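Local coordinates for putative NADH-flavin reductase (Lactobacillus casei ATCC 334, PDB 3H2S) that binds NADPH in a Rossmann-type, SDR-like fold and probably works as an NAD(P)H-dependent oxidoreductase, perhaps reducing flavin, at the interface of chains A and B. Residues are numbered along the deposited sequence; one frame, centred on the assembly and turned at random. Chains: chain A/B, Putative NADH-flavin reductase.

The interface of chains A and B. Residues chain A 83, 137, 140; chain B 94, 147-150.
B:Met147, a selenomethionine in the loop between helix 132-145 and strand 153-158, lies over one face of the A:Tyr140 ring, its CB 3.9 Å from the ring centroid and displaced toward the rim in a CH-pi contact. Its CG is anti to the carbonyl carbon (chi1 -58°) and the chain runs extended beyond it, which carries the selenium back along the tyrosine to A:Tyr140 CB, 3.8 Å from SE. Without the ring, as with an alanine at A:Tyr140, the B:Met147 side chain would probably lose the face it lies against and be freer to turn. A:Tyr137, one turn earlier on helix 132-145, sets its CD2 in plane at the edge of the A:Tyr140 ring, while A:Leu83 from helix 80-91 meets the A:Tyr137 ring edge with CD2. That same methyl touches the B:Asn148 amide, which is turned 34° from the A:Tyr137 ring plane. B:Arg94 slides past A:Tyr137 in the opposite direction, its guanidinium 81° from the ring plane. The amide end modelled as B:Asn148 ND2 lies in plane at the guanidinium edge, 2.9 Å from B:Arg94 NH1; since both are donors, the amide oxygen may really sit there. The B:Met147 carbonyl O reaches both rings, 3.3 Å from A:Tyr140 CE2 and 3.5 Å from A:Tyr137 CE2. Toward the rim the contact becomes wet: the A:Tyr137 hydroxyl OH gathers three waters. One joins it to that carbonyl and to the backbone N of B:Ala149, a second to the backbone N of B:Asn150. The patch belongs to a two-fold interface between identical chains, though the structure alone does not show that this dimer forms in solution. The third water lies 2.9 Å from the side-chain ND2 of B:Asn150.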
ATOM      1  N   LEU A  83      -7.496   1.704  -2.483  1.00  5.94           N
ATOM      2  CA  LEU A  83      -6.244   1.337  -1.848  1.00  6.07           C
ATOM      3  C   LEU A  83      -5.002   1.840  -2.604  1.00  7.78           C
ATOM      4  O   LEU A  83      -4.139   2.501  -2.018  1.00  6.97           O
ATOM      5  CB  LEU A  83      -6.182  -0.175  -1.646  1.00  5.86           C
ATOM      6  CG  LEU A  83      -4.959  -0.759  -0.928  1.00  6.97           C
ATOM      7  CD1 LEU A  83      -4.758  -0.122   0.470  1.00  9.60           C
ATOM      8  CD2 LEU A  83      -5.105  -2.268  -0.825  1.00  6.74           C
ATOM      9  N   TYR A 137     -12.239  -2.263   0.090  1.00  9.15           N
ATOM     10  CA  TYR A 137     -10.929  -1.666  -0.154  1.00  8.60           C
ATOM     11  C   TYR A 137     -10.700  -0.342   0.570  1.00  7.05           C
ATOM     12  O   TYR A 137      -9.566  -0.019   0.919  1.00  7.95           O
ATOM     13  CB  TYR A 137     -10.654  -1.553  -1.648  1.00 10.22           C
ATOM     14  CG  TYR A 137     -10.110  -2.835  -2.215  1.00  8.58           C
ATOM     15  CD1 TYR A 137     -10.897  -3.656  -3.035  1.00  9.90           C
ATOM     16  CD2 TYR A 137      -8.796  -3.197  -1.990  1.00  8.95           C
ATOM     17  CE1 TYR A 137     -10.375  -4.818  -3.598  1.00 12.12           C
ATOM     18  CE2 TYR A 137      -8.257  -4.337  -2.563  1.00 11.21           C
ATOM     19  CZ  TYR A 137      -9.045  -5.140  -3.365  1.00 13.41           C
ATOM     20  OH  TYR A 137      -8.474  -6.243  -3.943  1.00 16.49           O
ATOM     21  N   TYR A 140      -9.650  -1.487   3.954  1.00  6.89           N
ATOM     22  CA  TYR A 140      -8.208  -1.744   3.816  1.00  5.39           C
ATOM     23  C   TYR A 140      -7.380  -0.454   3.737  1.00  4.92           C
ATOM     24  O   TYR A 140      -6.285  -0.376   4.302  1.00  8.44           O
ATOM     25  CB  TYR A 140      -7.931  -2.624   2.605  1.00  7.02           C
ATOM     26  CG  TYR A 140      -8.458  -4.062   2.715  1.00  6.69           C
ATOM     27  CD1 TYR A 140      -8.565  -4.702   3.943  1.00 10.72           C
ATOM     28  CD2 TYR A 140      -8.749  -4.787   1.572  1.00  7.86           C
ATOM     29  CE1 TYR A 140      -8.979  -6.037   4.028  1.00 11.49           C
ATOM     30  CE2 TYR A 140      -9.180  -6.106   1.636  1.00  4.64           C
ATOM     31  CZ  TYR A 140      -9.281  -6.728   2.869  1.00  9.68           C
ATOM     32  OH  TYR A 140      -9.696  -8.039   2.934  1.00 11.10           O
TER
ATOM     33  N   ARG B  94      -2.749  -5.299 -11.248  1.00 12.39           N
ATOM     34  CA  ARG B  94      -4.199  -5.394 -11.191  1.00 14.42           C
ATOM     35  C   ARG B  94      -4.757  -5.909 -12.515  1.00 18.38           C
ATOM     36  O   ARG B  94      -4.267  -5.552 -13.594  1.00 16.98           O
ATOM     37  CB  ARG B  94      -4.819  -4.035 -10.855  1.00 12.65           C
ATOM     38  CG  ARG B  94      -4.299  -3.427  -9.554  1.00 10.65           C
ATOM     39  CD  ARG B  94      -4.815  -4.197  -8.353  1.00 10.91           C
ATOM     40  NE  ARG B  94      -4.546  -3.481  -7.117  1.00  8.05           N
ATOM     41  CZ  ARG B  94      -4.633  -4.014  -5.903  1.00 11.78           C
ATOM     42  NH1 ARG B  94      -5.031  -5.266  -5.750  1.00  9.96           N
ATOM     43  NH2 ARG B  94      -4.295  -3.300  -4.846  1.00  9.59           N
HETATM   44  N   MSE B 147      -4.421  -8.144   1.787  1.00 10.90           N
HETATM   45  CA  MSE B 147      -5.536  -7.290   1.383  1.00 11.97           C
HETATM   46  C   MSE B 147      -5.910  -7.456  -0.080  1.00 13.05           C
HETATM   47  O   MSE B 147      -6.794  -6.754  -0.578  1.00 12.66           O
HETATM   48  CB  MSE B 147      -5.196  -5.829   1.614  1.00 13.14           C
HETATM   49  CG  MSE B 147      -4.849  -5.517   3.036  1.00 10.17           C
HETATM   50 SE   MSE B 147      -4.320  -3.658   3.224  1.00 19.50          SE
HETATM   51  CE  MSE B 147      -4.241  -3.630   5.175  1.00 19.96           C
ATOM     52  N   ASN B 148      -5.144  -8.269  -0.799  1.00 11.87           N
ATOM     53  CA  ASN B 148      -5.265  -8.318  -2.259  1.00 12.94           C
ATOM     54  C   ASN B 148      -5.627  -9.703  -2.805  1.00 12.70           C
ATOM     55  O   ASN B 148      -4.753 -10.475  -3.209  1.00 13.04           O
ATOM     56  CB  ASN B 148      -3.980  -7.800  -2.890  1.00  9.95           C
ATOM     57  CG  ASN B 148      -3.647  -6.398  -2.430  1.00 10.75           C
ATOM     58  OD1 ASN B 148      -2.798  -6.199  -1.558  1.00 16.69           O
ATOM     59  ND2 ASN B 148      -4.401  -5.430  -2.927  1.00  6.87           N
ATOM     60  N   ALA B 149      -6.923 -10.002  -2.817  1.00 14.12           N
ATOM     61  CA  ALA B 149      -7.399 -11.359  -3.083  1.00 14.33           C
ATOM     62  C   ALA B 149      -7.368 -11.702  -4.566  1.00 15.52           C
ATOM     63  O   ALA B 149      -7.638 -12.845  -4.948  1.00 13.81           O
ATOM     64  CB  ALA B 149      -8.804 -11.551  -2.522  1.00 15.15           C
ATOM     65  N   ASN B 150      -7.184 -10.684  -5.404  1.00 15.06           N
ATOM     66  CA  ASN B 150      -7.322 -10.833  -6.851  1.00 17.84           C
ATOM     67  C   ASN B 150      -6.016 -10.602  -7.605  1.00 16.26           C
ATOM     68  O   ASN B 150      -6.021 -10.388  -8.819  1.00 20.61           O
ATOM     69  CB  ASN B 150      -8.394  -9.880  -7.385  1.00 18.42           C
ATOM     70  CG  ASN B 150      -9.763 -10.181  -6.815  1.00 26.87           C
ATOM     71  OD1 ASN B 150     -10.333 -11.242  -7.085  1.00 35.23           O
ATOM     72  ND2 ASN B 150     -10.227  -9.328  -5.905  1.00 26.55           N
TER
HETATM   73  O   HOH W   1      -8.909  -8.192  -1.664  1.00 14.13           O
HETATM   74  O   HOH W   2      -9.523  -6.590  -6.630  1.00 14.87           O
HETATM   75  O   HOH W   3      -6.528  -7.895  -5.372  1.00 15.04           O